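Local coordinates for poly-beta-1,6-N-acetyl-D-glucosamine N-deacetylase (Aggregatibacter actinomycetemcomitans, PDB 4U10), which probably removes acetyl groups from the exopolysaccharide poly-beta-1,6-N-acetyl-D-glucosamine, the chain here being the metal-binding polysaccharide deacetylase part of a longer protein, at residues 178-183 with 212-217; 186-191 with 218-223; 190-195 with 200-205. All blocks are in the same frame, centred on the assembly; numbering follows the deposited sequence.

Contact 1 (178-183 with 212-217); sequences TEYKNR and QFNDVA
Val216 lays its CG1 methyl on the root of Lys181. Val216 CG1 is 4.0 Å from Lys181 CB and equally near Lys181 CA. With chi1 at 171°, CG1 lies opposite the backbone N, on the side where Lys181 packs. Val216 CG1 also lies obliquely by the Tyr180 ring, 4.1 Å from Tyr180 CE2.

In the polar half of the contact, Tyr180 and Asn214 reach for each other from the two segments. Asn214 ND2 donates to Tyr180 OH over 2.9 Å, in a nearly straight bond of 164°. The phenol oxygen lies close to the amide plane, and ND2 sits at the ring edge. Ring and amide planes are almost perpendicular, 89° apart. Tyr180 OH also bonds to Val164 O, so this buried hydroxyl has two partners.

Asn214 is the N-cap of helix 215-222. Asn214 OD1 accepts from Ala217 N at 2.9 Å and, more weakly, from Val216 N. With OD1 used by the cap and ND2 by the tyrosine, both ends of the amide are committed, which should fix its flip.

The aliphatic part of Lys181 packs on Val216, while its NZ forms a salt bridge with Asp219, about one turn after Val216. The contact thus joins the first turns of helix 177-199 to the start of helix 215-222. Val216 also touches Lys177 and Leu184 of helix 177-199, and Ala217 touches the loop at Val164.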
loop_
_atom_site.group_PDB
_atom_site.type_symbol
_atom_site.label_atom_id
_atom_site.label_comp_id
_atom_site.label_asym_id
_atom_site.label_seq_id
_atom_site.Cartn_x
_atom_site.Cartn_y
_atom_site.Cartn_z
ATOM N N THR A 178 -23.675 4.588 11.949
ATOM C CA THR A 178 -23.955 3.266 11.550
ATOM C C THR A 178 -23.855 3.048 10.071
ATOM O O THR A 178 -23.352 2.029 9.664
ATOM C CB THR A 178 -25.327 2.851 12.118
ATOM O OG1 THR A 178 -25.187 2.836 13.543
ATOM C CG2 THR A 178 -25.640 1.511 11.709
ATOM N N GLU A 179 -24.309 4.006 9.270
ATOM C CA GLU A 179 -24.183 3.922 7.809
ATOM C C GLU A 179 -22.663 3.995 7.424
ATOM O O GLU A 179 -22.176 3.248 6.609
ATOM C CB GLU A 179 -25.012 5.037 7.145
ATOM C CG GLU A 179 -26.489 5.063 7.560
ATOM C CD GLU A 179 -27.382 6.079 6.815
ATOM O OE1 GLU A 179 -27.223 7.353 6.923
ATOM O OE2 GLU A 179 -28.286 5.546 6.076
ATOM N N TYR A 180 -21.929 4.891 8.054
ATOM C CA TYR A 180 -20.532 5.097 7.768
ATOM C C TYR A 180 -19.728 3.833 8.123
ATOM O O TYR A 180 -18.917 3.318 7.322
ATOM C CB TYR A 180 -20.069 6.358 8.548
ATOM C CG TYR A 180 -18.593 6.532 8.623
ATOM C CD1 TYR A 180 -17.774 6.302 7.497
ATOM C CD2 TYR A 180 -17.983 6.911 9.838
ATOM C CE1 TYR A 180 -16.427 6.452 7.594
ATOM C CE2 TYR A 180 -16.633 7.060 9.936
ATOM C CZ TYR A 180 -15.850 6.799 8.841
ATOM O OH TYR A 180 -14.479 6.930 8.986
ATOM N N LYS A 181 -19.985 3.279 9.294
ATOM C CA LYS A 181 -19.274 2.078 9.669
ATOM C C LYS A 181 -19.552 0.921 8.734
ATOM O O LYS A 181 -18.641 0.126 8.410
ATOM C CB LYS A 181 -19.558 1.650 11.103
ATOM C CG LYS A 181 -18.766 0.383 11.433
ATOM C CD LYS A 181 -18.725 0.002 12.904
ATOM C CE LYS A 181 -17.717 -1.107 13.163
ATOM N NZ LYS A 181 -16.337 -0.647 12.811
ATOM N N ASN A 182 -20.817 0.740 8.365
ATOM C CA ASN A 182 -21.271 -0.259 7.413
ATOM C C ASN A 182 -20.534 -0.150 6.067
ATOM O O ASN A 182 -20.213 -1.117 5.441
ATOM C CB ASN A 182 -22.780 -0.025 7.115
ATOM C CG ASN A 182 -23.713 -0.735 8.089
ATOM O OD1 ASN A 182 -23.285 -1.375 9.060
ATOM N ND2 ASN A 182 -25.026 -0.634 7.809
ATOM N N ARG A 183 -20.400 1.092 5.597
ATOM C CA ARG A 183 -19.734 1.388 4.333
ATOM C C ARG A 183 -18.285 0.874 4.381
ATOM O O ARG A 183 -17.877 0.215 3.465
ATOM C CB ARG A 183 -19.765 2.896 3.979
ATOM C CG ARG A 183 -19.020 3.247 2.695
ATOM C CD ARG A 183 -19.477 4.569 2.065
ATOM N NE ARG A 183 -19.321 5.691 3.000
ATOM C CZ ARG A 183 -18.181 6.358 3.247
ATOM N NH1 ARG A 183 -17.042 6.086 2.585
ATOM N NH2 ARG A 183 -18.171 7.304 4.165
ATOM N N GLN A 212 -4.264 7.770 5.583
ATOM C CA GLN A 212 -5.239 8.278 6.503
ATOM C C GLN A 212 -6.206 7.190 6.988
ATOM O O GLN A 212 -6.811 6.467 6.199
ATOM C CB GLN A 212 -6.033 9.437 5.894
ATOM C CG GLN A 212 -5.145 10.627 5.468
ATOM C CD GLN A 212 -4.343 11.188 6.657
ATOM O OE1 GLN A 212 -3.110 11.466 6.527
ATOM N NE2 GLN A 212 -4.990 11.290 7.828
ATOM N N PHE A 213 -6.452 7.226 8.285
ATOM C CA PHE A 213 -7.279 6.225 8.961
ATOM C C PHE A 213 -7.862 6.783 10.244
ATOM O O PHE A 213 -7.572 7.901 10.626
ATOM C CB PHE A 213 -6.423 4.976 9.221
ATOM C CG PHE A 213 -5.373 5.137 10.281
ATOM C CD1 PHE A 213 -4.145 5.697 9.996
ATOM C CD2 PHE A 213 -5.606 4.672 11.563
ATOM C CE1 PHE A 213 -3.212 5.876 10.999
ATOM C CE2 PHE A 213 -4.673 4.826 12.561
ATOM C CZ PHE A 213 -3.467 5.431 12.278
ATOM N N ASN A 214 -8.670 5.978 10.906
ATOM C CA ASN A 214 -9.206 6.306 12.188
ATOM C C ASN A 214 -9.649 5.041 12.888
ATOM O O ASN A 214 -9.429 3.927 12.400
ATOM C CB ASN A 214 -10.343 7.372 12.063
ATOM C CG ASN A 214 -11.589 6.816 11.396
ATOM O OD1 ASN A 214 -11.850 5.651 11.463
ATOM N ND2 ASN A 214 -12.335 7.658 10.758
ATOM N N ASP A 215 -10.241 5.193 14.062
ATOM C CA ASP A 215 -10.713 4.063 14.851
ATOM C C ASP A 215 -11.813 3.259 14.197
ATOM O O ASP A 215 -11.843 2.027 14.335
ATOM C CB ASP A 215 -11.144 4.494 16.304
ATOM C CG ASP A 215 -12.183 5.593 16.339
ATOM O OD1 ASP A 215 -12.236 6.503 15.459
ATOM O OD2 ASP A 215 -12.947 5.543 17.305
ATOM N N VAL A 216 -12.689 3.901 13.448
ATOM C CA VAL A 216 -13.759 3.129 12.825
ATOM C C VAL A 216 -13.172 2.235 11.706
ATOM O O VAL A 216 -13.492 1.058 11.554
ATOM C CB VAL A 216 -14.872 4.074 12.317
ATOM C CG1 VAL A 216 -15.918 3.340 11.467
ATOM C CG2 VAL A 216 -15.567 4.736 13.510
ATOM N N ALA A 217 -12.298 2.821 10.914
ATOM C CA ALA A 217 -11.645 2.105 9.836
ATOM C C ALA A 217 -10.849 0.957 10.424
ATOM O O ALA A 217 -10.842 -0.134 9.885
ATOM C CB ALA A 217 -10.738 3.046 9.080
#

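Contact 2 (186-191 with 218-223); sequences QDFSRS and IDAAKQ
Phe188 sets the CD2-CE2 edge of its ring against Ala220 and Ala221. CD2 does most of the touching. Phe188 CD2 lies 3.5 Å from Ala220 CB and 3.4 Å from Ala221 N. The next ring atom, Phe188 CE2, is 3.7 Å from Ala220 CB. Ala221 CB is a little further off, 4.0 Å from Phe188 CD2.

The backbone of helix 215-222 meets the ring at its edge. Ala220 C and Ala221 N both lie near the ring plane, so the Ala221 N-H is not placed over the aromatic face. The Ala220 methyl approaches the ring obliquely. Phe188 turns CG away from its own carbonyl carbon (chi1 -56°), and this carries the ring across to the other helix.

The small side chains of Ala220 and Ala221 probably allow this close fit. The CA atoms of Phe188 and Ala221 are only 6.1 Å apart, a close approach for two helices. All three touching residues are buried, and the contact is wholly apolar between side chains.

Further out, Met206 of strand 205-207 touches both Phe188 and Ala221. On another side of helix 177-199, the Asp187 carboxylate accepts from the backbone N of Asp146 and Asn147. Those two lie between the zinc ligands His144 and His149, and the Phe188 side chain is about 12 Å from a bound zinc ion.

The pair therefore lies where the middle of helix 177-199 meets the later turns of helix 215-222, with strand 205-207 against both and the zinc-binding loop close by.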
loop_
_atom_site.group_PDB
_atom_site.type_symbol
_atom_site.label_atom_id
_atom_site.label_comp_id
_atom_site.label_asym_id
_atom_site.label_seq_id
_atom_site.Cartn_x
_atom_site.Cartn_y
_atom_site.Cartn_z
ATOM N N GLN A 186 -18.226 -3.263 4.812
ATOM C CA GLN A 186 -18.548 -4.068 3.611
ATOM C C GLN A 186 -17.509 -3.903 2.524
ATOM O O GLN A 186 -17.218 -4.872 1.824
ATOM C CB GLN A 186 -19.953 -3.777 3.081
ATOM C CG GLN A 186 -21.053 -3.951 4.161
ATOM C CD GLN A 186 -20.929 -5.262 4.971
ATOM O OE1 GLN A 186 -21.389 -5.359 6.116
ATOM N NE2 GLN A 186 -20.266 -6.215 4.422
ATOM N N ASP A 187 -16.984 -2.672 2.367
ATOM C CA ASP A 187 -15.941 -2.453 1.357
ATOM C C ASP A 187 -14.709 -3.300 1.687
ATOM O O ASP A 187 -14.206 -3.980 0.819
ATOM C CB ASP A 187 -15.536 -0.990 1.268
ATOM C CG ASP A 187 -14.511 -0.750 0.179
ATOM O OD1 ASP A 187 -13.328 -0.900 0.531
ATOM O OD2 ASP A 187 -14.914 -0.499 -0.986
ATOM N N PHE A 188 -14.234 -3.238 2.930
ATOM C CA PHE A 188 -13.102 -4.045 3.354
ATOM C C PHE A 188 -13.312 -5.522 3.225
ATOM O O PHE A 188 -12.411 -6.254 2.841
ATOM C CB PHE A 188 -12.641 -3.705 4.780
ATOM C CG PHE A 188 -12.294 -2.258 4.989
ATOM C CD1 PHE A 188 -12.062 -1.416 3.911
ATOM C CD2 PHE A 188 -12.100 -1.753 6.278
ATOM C CE1 PHE A 188 -11.751 -0.126 4.072
ATOM C CE2 PHE A 188 -11.775 -0.436 6.469
ATOM C CZ PHE A 188 -11.566 0.400 5.351
ATOM N N SER A 189 -14.479 -5.993 3.609
ATOM C CA SER A 189 -14.827 -7.374 3.461
ATOM C C SER A 189 -14.899 -7.826 1.973
ATOM O O SER A 189 -14.397 -8.884 1.635
ATOM C CB SER A 189 -16.142 -7.637 4.172
ATOM O OG SER A 189 -16.733 -8.773 3.626
ATOM N N ARG A 190 -15.443 -7.012 1.071
ATOM C CA ARG A 190 -15.348 -7.344 -0.363
ATOM C C ARG A 190 -13.910 -7.380 -0.900
ATOM O O ARG A 190 -13.588 -8.163 -1.773
ATOM C CB ARG A 190 -16.113 -6.338 -1.232
ATOM C CG ARG A 190 -17.622 -6.295 -1.028
ATOM C CD ARG A 190 -18.173 -5.062 -1.772
ATOM N NE ARG A 190 -19.415 -4.678 -1.169
ATOM C CZ ARG A 190 -19.867 -3.450 -0.942
ATOM N NH1 ARG A 190 -19.182 -2.371 -1.311
ATOM N NH2 ARG A 190 -21.082 -3.314 -0.337
ATOM N N SER A 191 -13.061 -6.472 -0.443
ATOM C CA SER A 191 -11.668 -6.472 -0.807
ATOM C C SER A 191 -10.951 -7.775 -0.399
ATOM O O SER A 191 -10.212 -8.374 -1.211
ATOM C CB SER A 191 -10.968 -5.228 -0.270
ATOM O OG SER A 191 -9.579 -5.204 -0.522
ATOM N N ILE A 218 -10.176 1.178 11.547
ATOM C CA ILE A 218 -9.333 0.123 12.127
ATOM C C ILE A 218 -10.188 -1.058 12.495
ATOM O O ILE A 218 -9.831 -2.205 12.232
ATOM C CB ILE A 218 -8.583 0.609 13.417
ATOM C CG1 ILE A 218 -7.318 1.360 13.029
ATOM C CG2 ILE A 218 -8.159 -0.581 14.237
ATOM C CD1 ILE A 218 -6.687 2.135 14.168
ATOM N N ASP A 219 -11.314 -0.798 13.124
ATOM C CA ASP A 219 -12.165 -1.878 13.594
ATOM C C ASP A 219 -12.872 -2.587 12.409
ATOM O O ASP A 219 -13.084 -3.790 12.443
ATOM C CB ASP A 219 -13.191 -1.383 14.588
ATOM C CG ASP A 219 -14.060 -2.542 15.162
ATOM O OD1 ASP A 219 -13.488 -3.380 15.883
ATOM O OD2 ASP A 219 -15.274 -2.636 14.810
ATOM N N ALA A 220 -13.190 -1.825 11.374
ATOM C CA ALA A 220 -13.766 -2.376 10.127
ATOM C C ALA A 220 -12.801 -3.335 9.463
ATOM O O ALA A 220 -13.224 -4.381 9.008
ATOM C CB ALA A 220 -14.153 -1.264 9.121
ATOM N N ALA A 221 -11.511 -2.965 9.402
ATOM C CA ALA A 221 -10.471 -3.780 8.819
ATOM C C ALA A 221 -10.249 -5.034 9.662
ATOM O O ALA A 221 -10.129 -6.157 9.116
ATOM C CB ALA A 221 -9.175 -3.006 8.700
ATOM N N LYS A 222 -10.132 -4.841 10.970
ATOM C CA LYS A 222 -9.959 -5.941 11.917
ATOM C C LYS A 222 -11.040 -6.993 11.729
ATOM O O LYS A 222 -10.742 -8.184 11.747
ATOM C CB LYS A 222 -9.949 -5.408 13.361
ATOM C CG LYS A 222 -10.255 -6.427 14.477
ATOM C CD LYS A 222 -10.034 -5.715 15.804
ATOM C CE LYS A 222 -10.573 -6.450 17.028
ATOM N NZ LYS A 222 -10.112 -5.764 18.295
ATOM N N GLN A 223 -12.287 -6.588 11.539
ATOM C CA GLN A 223 -13.321 -7.582 11.329
ATOM C C GLN A 223 -13.109 -8.484 10.119
ATOM O O GLN A 223 -13.725 -9.541 10.063
ATOM C CB GLN A 223 -14.690 -6.982 11.203
ATOM C CG GLN A 223 -15.234 -6.471 12.483
ATOM C CD GLN A 223 -16.647 -5.979 12.340
ATOM O OE1 GLN A 223 -16.962 -4.850 12.715
ATOM N NE2 GLN A 223 -17.512 -6.829 11.806
#

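Contact 3 (190-195 with 200-205); sequences RSSKSI and GKKPRI
Helix 177-199 ends just before Gly200, and the chain then doubles back along the helix it has left. Gly200 has a positive phi of 93°, a conformation that glycine takes readily. After this turn the extended residues 201-203 run back past the last turns, and CA of Lys202 lies 5.7 Å from CA of Ser192.

Pro203 packs on the helix surface. Pro203 CG is 3.9 Å from Ile195 CD1, and Pro203 CD rests near the Ser192 backbone, 3.7 Å from Ser192 O. Ile195 CG2 reaches the same ring and the carbonyl oxygen of Lys201. Trp127 of helix 127-135 touches Ile195 as well.

This is the helix-to-strand return of an alpha/beta fold. The polysaccharide deacetylase (NodB) family builds such units into a distorted beta/alpha barrel. Here the return leads into strand 205-207, and Ile205 makes backbone hydrogen bonds with Ser143, next to the zinc ligand His144.

Ser192 OG is the polar meeting point. A bend at chi4 (-56°) swings NZ of Lys202 back to donate to Ser192 OG at 2.9 Å. Ser192 OG in turn donates to a water at 2.7 Å, and that water donates to Pro203 O at 2.6 Å. Lys201 points its chain elsewhere, and its NZ forms a salt bridge with Glu134 of helix 127-135.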
loop_
_atom_site.group_PDB
_atom_site.type_symbol
_atom_site.label_atom_id
_atom_site.label_comp_id
_atom_site.label_asym_id
_atom_site.label_seq_id
_atom_site.Cartn_x
_atom_site.Cartn_y
_atom_site.Cartn_z
ATOM N N ARG A 190 -15.443 -7.012 1.071
ATOM C CA ARG A 190 -15.348 -7.344 -0.363
ATOM C C ARG A 190 -13.910 -7.380 -0.900
ATOM O O ARG A 190 -13.588 -8.163 -1.773
ATOM C CB ARG A 190 -16.113 -6.338 -1.232
ATOM C CG ARG A 190 -17.622 -6.295 -1.028
ATOM C CD ARG A 190 -18.173 -5.062 -1.772
ATOM N NE ARG A 190 -19.415 -4.678 -1.169
ATOM C CZ ARG A 190 -19.867 -3.450 -0.942
ATOM N NH1 ARG A 190 -19.182 -2.371 -1.311
ATOM N NH2 ARG A 190 -21.082 -3.314 -0.337
ATOM N N SER A 191 -13.061 -6.472 -0.443
ATOM C CA SER A 191 -11.668 -6.472 -0.807
ATOM C C SER A 191 -10.951 -7.775 -0.399
ATOM O O SER A 191 -10.212 -8.374 -1.211
ATOM C CB SER A 191 -10.968 -5.228 -0.270
ATOM O OG SER A 191 -9.579 -5.204 -0.522
ATOM N N SER A 192 -11.117 -8.166 0.850
ATOM C CA SER A 192 -10.579 -9.451 1.350
ATOM C C SER A 192 -11.024 -10.613 0.449
ATOM O O SER A 192 -10.230 -11.430 0.064
ATOM C CB SER A 192 -11.130 -9.714 2.743
ATOM O OG SER A 192 -10.559 -10.890 3.284
ATOM N N LYS A 193 -12.320 -10.712 0.165
ATOM C CA LYS A 193 -12.823 -11.796 -0.700
ATOM C C LYS A 193 -12.325 -11.673 -2.120
ATOM O O LYS A 193 -11.947 -12.665 -2.696
ATOM C CB LYS A 193 -14.340 -11.863 -0.740
ATOM C CG LYS A 193 -15.026 -12.098 0.608
ATOM C CD LYS A 193 -16.459 -11.511 0.564
ATOM C CE LYS A 193 -17.322 -11.753 1.794
ATOM N NZ LYS A 193 -16.931 -12.959 2.566
ATOM N N SER A 194 -12.357 -10.468 -2.696
ATOM C CA SER A 194 -11.766 -10.241 -4.055
ATOM C C SER A 194 -10.311 -10.696 -4.206
ATOM O O SER A 194 -9.958 -11.339 -5.180
ATOM C CB SER A 194 -11.871 -8.760 -4.407
ATOM O OG SER A 194 -11.181 -8.379 -5.562
ATOM N N ILE A 195 -9.459 -10.327 -3.263
ATOM C CA ILE A 195 -8.094 -10.798 -3.260
ATOM C C ILE A 195 -7.999 -12.318 -2.999
ATOM O O ILE A 195 -7.237 -13.028 -3.685
ATOM C CB ILE A 195 -7.248 -10.019 -2.200
ATOM C CG1 ILE A 195 -7.039 -8.554 -2.649
ATOM C CG2 ILE A 195 -5.905 -10.696 -1.936
ATOM C CD1 ILE A 195 -6.645 -7.635 -1.452
ATOM N N GLY A 200 -5.519 -16.932 -3.207
ATOM C CA GLY A 200 -5.533 -18.103 -2.324
ATOM C C GLY A 200 -5.209 -17.806 -0.856
ATOM O O GLY A 200 -5.186 -18.715 -0.021
ATOM N N LYS A 201 -4.894 -16.550 -0.562
ATOM C CA LYS A 201 -4.523 -16.064 0.775
ATOM C C LYS A 201 -5.398 -14.808 1.048
ATOM O O LYS A 201 -5.384 -13.884 0.222
ATOM C CB LYS A 201 -3.064 -15.605 0.795
ATOM C CG LYS A 201 -2.041 -16.656 1.157
ATOM C CD LYS A 201 -1.374 -17.230 -0.059
ATOM C CE LYS A 201 0.003 -17.775 0.276
ATOM N NZ LYS A 201 0.560 -18.424 -0.934
ATOM N N LYS A 202 -6.185 -14.798 2.123
ATOM C CA LYS A 202 -6.854 -13.545 2.592
ATOM C C LYS A 202 -5.784 -12.541 2.926
ATOM O O LYS A 202 -4.801 -12.883 3.600
ATOM C CB LYS A 202 -7.644 -13.748 3.895
ATOM C CG LYS A 202 -9.021 -14.353 3.796
ATOM C CD LYS A 202 -9.560 -14.577 5.224
ATOM C CE LYS A 202 -11.075 -14.521 5.267
ATOM N NZ LYS A 202 -11.621 -13.231 4.714
ATOM N N PRO A 203 -5.937 -11.279 2.475
ATOM C CA PRO A 203 -4.929 -10.373 2.935
ATOM C C PRO A 203 -4.903 -10.236 4.464
ATOM O O PRO A 203 -5.952 -10.274 5.111
ATOM C CB PRO A 203 -5.379 -9.007 2.312
ATOM C CG PRO A 203 -6.871 -9.153 2.132
ATOM C CD PRO A 203 -7.060 -10.607 1.817
ATOM N N ARG A 204 -3.740 -9.931 5.032
ATOM C CA ARG A 204 -3.640 -9.760 6.471
ATOM C C ARG A 204 -3.031 -8.411 6.850
ATOM O O ARG A 204 -2.633 -8.165 7.997
ATOM C CB ARG A 204 -2.847 -10.923 7.067
ATOM C CG ARG A 204 -1.576 -11.195 6.357
ATOM C CD ARG A 204 -0.841 -12.450 6.894
ATOM N NE ARG A 204 0.398 -12.591 6.130
ATOM C CZ ARG A 204 1.272 -13.569 6.262
ATOM N NH1 ARG A 204 1.035 -14.536 7.139
ATOM N NH2 ARG A 204 2.381 -13.558 5.515
ATOM N N ILE A 205 -3.032 -7.497 5.900
ATOM C CA ILE A 205 -2.619 -6.141 6.116
ATOM C C ILE A 205 -3.635 -5.272 5.387
ATOM O O ILE A 205 -3.991 -5.552 4.279
ATOM C CB ILE A 205 -1.220 -5.860 5.498
ATOM C CG1 ILE A 205 -0.120 -6.754 6.068
ATOM C CG2 ILE A 205 -0.758 -4.407 5.603
ATOM C CD1 ILE A 205 1.093 -6.826 5.133
HETATM O O HOH W 1 -8.512 -10.343 4.918
#

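All three contacts use helix 177-199, from its start to near its end. Contacts 1 and 2 pair it with helix 215-222, contact 3 with the loop after it. Residues 200-205 precede 212-217 and 218-223. Centres of contacts 1 and 2 are about 9 Å apart, those of 2 and 3 about 10 Å; contacts 1 and 3, about 19 Å apart, do not touch. Contacts 1 and 2 touch through the Lys181-Asp219 salt bridge and Ala217 on Phe188. In the deacetylase region this helix thus meets the loop leading into strand 205-207, then the next helix. Contacts 2 and 3 share Arg190 and Ser191 and lie near the zinc ligand His144; contact 1 is away from the metal sites.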